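Local coordinates for methanol--corrinoid protein co-methyltransferase (Methanosarcina barkeri, PDB 2I2X), which transfers the methyl group of methanol to the cob(I)amide cofactor carried by its partner protein MtaC, using a zinc site, in methanogenesis, at residues A[269-281]-A[369-383]. Sequence-based numbering, arbitrary orientation.
Sequences CGYENIIVKAITG and MLAYDNAYRVGQSIV. With ZN (zinc ion), chain Q.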
# COMPACT_ATOMS: atom_id res chain seq x y z
N CYS A 269 -11.52 10.19 8.44
CA CYS A 269 -10.59 10.45 9.54
C CYS A 269 -11.29 10.84 10.85
O CYS A 269 -10.62 11.09 11.88
CB CYS A 269 -9.54 11.49 9.14
SG CYS A 269 -10.22 13.08 8.62
N GLY A 270 -12.61 10.84 10.81
CA GLY A 270 -13.44 11.02 12.01
C GLY A 270 -13.53 9.72 12.79
O GLY A 270 -14.55 9.04 12.80
N TYR A 271 -12.45 9.35 13.48
CA TYR A 271 -12.51 8.16 14.29
C TYR A 271 -13.61 8.21 15.33
O TYR A 271 -14.12 7.17 15.75
CB TYR A 271 -11.19 7.95 14.97
CG TYR A 271 -10.07 7.45 14.07
CD1 TYR A 271 -9.33 8.34 13.30
CD2 TYR A 271 -9.71 6.10 14.05
CE1 TYR A 271 -8.27 7.90 12.53
CE2 TYR A 271 -8.66 5.65 13.27
CZ TYR A 271 -7.93 6.56 12.51
OH TYR A 271 -6.85 6.16 11.73
N GLU A 272 -13.97 9.42 15.78
CA GLU A 272 -15.05 9.60 16.72
C GLU A 272 -16.42 9.29 16.09
O GLU A 272 -17.44 9.28 16.80
CB GLU A 272 -15.04 11.03 17.30
CG GLU A 272 -15.42 12.19 16.31
CD GLU A 272 -14.27 12.61 15.39
OE1 GLU A 272 -14.41 13.69 14.75
OE2 GLU A 272 -13.25 11.86 15.29
N ASN A 273 -16.45 9.05 14.77
CA ASN A 273 -17.70 8.72 14.06
C ASN A 273 -18.44 7.53 14.68
O ASN A 273 -19.68 7.42 14.54
CB ASN A 273 -17.48 8.46 12.57
CG ASN A 273 -17.15 9.73 11.80
OD1 ASN A 273 -17.31 10.85 12.29
ND2 ASN A 273 -16.64 9.55 10.57
N ILE A 274 -17.71 6.65 15.35
CA ILE A 274 -18.39 5.52 15.98
C ILE A 274 -19.38 6.05 17.07
O ILE A 274 -20.55 5.62 17.17
CB ILE A 274 -17.41 4.43 16.50
CG1 ILE A 274 -18.16 3.29 17.19
CG2 ILE A 274 -16.35 5.03 17.46
CD1 ILE A 274 -19.05 2.48 16.32
N ILE A 275 -18.90 6.98 17.89
CA ILE A 275 -19.79 7.63 18.85
C ILE A 275 -20.94 8.33 18.11
O ILE A 275 -22.07 8.19 18.51
CB ILE A 275 -19.03 8.60 19.74
CG1 ILE A 275 -17.96 7.86 20.54
CG2 ILE A 275 -19.96 9.29 20.70
CD1 ILE A 275 -16.83 8.72 20.99
N VAL A 276 -20.64 9.02 17.02
CA VAL A 276 -21.64 9.81 16.30
C VAL A 276 -22.74 8.95 15.69
O VAL A 276 -23.93 9.33 15.71
CB VAL A 276 -20.96 10.71 15.21
CG1 VAL A 276 -21.99 11.40 14.34
CG2 VAL A 276 -20.05 11.76 15.87
N LYS A 277 -22.34 7.77 15.18
CA LYS A 277 -23.25 6.79 14.62
C LYS A 277 -24.20 6.29 15.68
O LYS A 277 -25.40 6.22 15.43
CB LYS A 277 -22.51 5.61 14.00
CG LYS A 277 -23.46 4.61 13.33
CD LYS A 277 -22.75 3.65 12.42
CE LYS A 277 -23.72 2.70 11.68
NZ LYS A 277 -22.93 1.82 10.78
N ALA A 278 -23.66 5.93 16.84
CA ALA A 278 -24.50 5.51 17.98
C ALA A 278 -25.58 6.54 18.35
O ALA A 278 -26.71 6.18 18.65
CB ALA A 278 -23.65 5.18 19.21
N ILE A 279 -25.24 7.83 18.32
CA ILE A 279 -26.22 8.84 18.59
C ILE A 279 -27.20 9.01 17.43
O ILE A 279 -28.41 8.96 17.62
CB ILE A 279 -25.54 10.20 18.93
CG1 ILE A 279 -24.73 10.09 20.23
CG2 ILE A 279 -26.55 11.30 19.06
CD1 ILE A 279 -23.80 11.24 20.44
N THR A 280 -26.66 9.21 16.22
CA THR A 280 -27.48 9.66 15.09
C THR A 280 -28.15 8.56 14.26
O THR A 280 -29.15 8.83 13.58
CB THR A 280 -26.64 10.49 14.09
OG1 THR A 280 -25.61 9.67 13.54
CG2 THR A 280 -25.99 11.71 14.75
N GLY A 281 -27.58 7.36 14.27
CA GLY A 281 -28.08 6.29 13.40
C GLY A 281 -27.76 6.55 11.95
O GLY A 281 -28.36 5.94 11.05
N MET A 369 -11.67 2.92 24.26
CA MET A 369 -12.82 3.81 24.30
C MET A 369 -13.64 3.74 23.01
O MET A 369 -14.85 3.90 23.03
CB MET A 369 -12.36 5.25 24.54
CG MET A 369 -13.49 6.28 24.78
SD MET A 369 -14.15 7.04 23.26
CE MET A 369 -12.96 8.34 23.00
N LEU A 370 -12.98 3.48 21.90
CA LEU A 370 -13.65 3.55 20.62
C LEU A 370 -14.40 2.26 20.30
O LEU A 370 -15.17 2.22 19.35
CB LEU A 370 -12.64 3.87 19.53
CG LEU A 370 -12.66 5.26 18.88
CD1 LEU A 370 -13.44 6.24 19.65
CD2 LEU A 370 -11.30 5.74 18.58
N ALA A 371 -14.16 1.22 21.11
CA ALA A 371 -14.91 -0.05 21.00
C ALA A 371 -16.44 0.21 21.11
O ALA A 371 -16.88 0.93 21.98
CB ALA A 371 -14.45 -1.02 22.05
N TYR A 372 -17.21 -0.35 20.19
CA TYR A 372 -18.58 0.10 19.97
C TYR A 372 -19.43 0.09 21.24
O TYR A 372 -20.31 0.94 21.39
CB TYR A 372 -19.26 -0.67 18.81
CG TYR A 372 -19.62 -2.09 19.17
CD1 TYR A 372 -18.69 -3.13 19.02
CD2 TYR A 372 -20.89 -2.41 19.73
CE1 TYR A 372 -19.02 -4.44 19.39
CE2 TYR A 372 -21.22 -3.71 20.11
CZ TYR A 372 -20.29 -4.73 19.94
OH TYR A 372 -20.60 -6.03 20.32
N ASP A 373 -19.20 -0.84 22.16
CA ASP A 373 -19.95 -0.77 23.43
C ASP A 373 -19.59 0.47 24.26
O ASP A 373 -20.48 1.11 24.83
CB ASP A 373 -19.83 -2.03 24.28
CG ASP A 373 -18.41 -2.35 24.62
OD1 ASP A 373 -17.55 -2.04 23.76
OD2 ASP A 373 -18.13 -2.91 25.73
N ASN A 374 -18.30 0.78 24.34
CA ASN A 374 -17.82 1.98 25.03
C ASN A 374 -18.18 3.26 24.28
O ASN A 374 -18.54 4.29 24.89
CB ASN A 374 -16.32 1.88 25.30
CG ASN A 374 -16.00 0.78 26.28
OD1 ASN A 374 -16.75 0.58 27.24
ND2 ASN A 374 -14.89 0.03 26.05
N ALA A 375 -18.06 3.22 22.96
CA ALA A 375 -18.46 4.36 22.16
C ALA A 375 -19.94 4.72 22.44
O ALA A 375 -20.29 5.91 22.58
CB ALA A 375 -18.23 4.08 20.69
N TYR A 376 -20.79 3.70 22.54
CA TYR A 376 -22.22 3.87 22.79
C TYR A 376 -22.42 4.54 24.15
O TYR A 376 -23.22 5.47 24.29
CB TYR A 376 -22.93 2.50 22.76
CG TYR A 376 -24.43 2.59 22.92
CD1 TYR A 376 -25.03 2.54 24.20
CD2 TYR A 376 -25.25 2.76 21.81
CE1 TYR A 376 -26.44 2.67 24.35
CE2 TYR A 376 -26.64 2.87 21.92
CZ TYR A 376 -27.24 2.83 23.18
OH TYR A 376 -28.62 2.95 23.23
N ARG A 377 -21.68 4.07 25.14
CA ARG A 377 -21.75 4.61 26.50
C ARG A 377 -21.37 6.11 26.49
O ARG A 377 -22.07 6.93 27.11
CB ARG A 377 -20.85 3.79 27.43
CG ARG A 377 -20.77 4.26 28.85
CD ARG A 377 -19.86 3.36 29.69
NE ARG A 377 -19.47 3.99 30.97
CZ ARG A 377 -18.74 3.39 31.92
NH1 ARG A 377 -18.30 2.14 31.77
NH2 ARG A 377 -18.43 4.05 33.04
N VAL A 378 -20.31 6.47 25.77
CA VAL A 378 -19.92 7.86 25.64
C VAL A 378 -21.02 8.61 24.93
O VAL A 378 -21.37 9.69 25.33
CB VAL A 378 -18.59 8.04 24.91
CG1 VAL A 378 -18.34 9.52 24.56
CG2 VAL A 378 -17.44 7.48 25.75
N GLY A 379 -21.60 7.99 23.91
CA GLY A 379 -22.86 8.45 23.31
C GLY A 379 -23.95 8.84 24.33
O GLY A 379 -24.55 9.92 24.20
N GLN A 380 -24.20 7.96 25.31
CA GLN A 380 -25.27 8.18 26.31
C GLN A 380 -24.96 9.39 27.21
O GLN A 380 -25.88 10.11 27.66
CB GLN A 380 -25.50 6.95 27.20
CG GLN A 380 -26.23 5.80 26.54
CD GLN A 380 -26.15 4.50 27.34
OE1 GLN A 380 -25.06 4.09 27.78
NE2 GLN A 380 -27.28 3.84 27.52
N SER A 381 -23.68 9.61 27.46
CA SER A 381 -23.26 10.64 28.38
C SER A 381 -23.42 11.99 27.69
O SER A 381 -23.62 13.03 28.35
CB SER A 381 -21.82 10.42 28.85
OG SER A 381 -20.90 10.83 27.87
N ILE A 382 -23.36 11.99 26.37
CA ILE A 382 -23.58 13.20 25.60
C ILE A 382 -25.06 13.61 25.57
O ILE A 382 -25.39 14.77 25.82
CB ILE A 382 -23.03 13.06 24.16
CG1 ILE A 382 -21.49 12.89 24.22
CG2 ILE A 382 -23.50 14.24 23.24
CD1 ILE A 382 -20.87 12.36 22.97
N VAL A 383 -25.95 12.67 25.24
CA VAL A 383 -27.33 13.04 24.95
C VAL A 383 -28.05 13.44 26.24
O VAL A 383 -28.99 14.25 26.20
CB VAL A 383 -28.11 11.93 24.17
CG1 VAL A 383 -27.44 11.65 22.84
CG2 VAL A 383 -28.24 10.65 25.00
ZN ZN Q . -8.33 14.47 8.13
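I275 of helix 273-280 plugs into helix 372-383 as a knob in the hole formed by A375, V378, G379 and I382. Its CG1, held beside the backbone N (chi1 -61°), lies 3.8 Å from A375 CB, while CG2 faces the backbone N of G379 and the tip of I382. I275 CD1 meets V378 CG1 and lies 3.9 Å from M369 SD, the side chains of I275 and M369 crossing nearly at right angles. With only a methyl at A375 and no side chain at G379, the axes of the two short helical segments approach to 8.1 Å, crossing at -61°, consistent with small residues permitting close packing.

Further apolar contacts flank this knob. On one side I274 presses CG1 against A375 CB at 3.6 Å and sets CG2 against the backbone O and CD1 of L370. Toward the C-terminal ends, I279 rests CG1 over G379 CA and sends CD1 to I382 CD1, 4.0 Å off, while its CG2 touches V383 CG1. A278 CB approaches the Y376 ring obliquely, 3.9 Å from CD2; the hydroxyl of that ring is hydrogen-bonded to the backbone O of Y11.

Metal coordination lies at the beginning of 269-281, where C269 SG binds zinc at 2.4 Å alongside E164 and C220.

Buried and apolar, the interface relies on shape complementarity rather than polar pairing; in this TIM-barrel and helix-bundle protein it packs helix 273-280, just after zinc ligand C269, against helix 372-383 in the helix-rich C-terminal part.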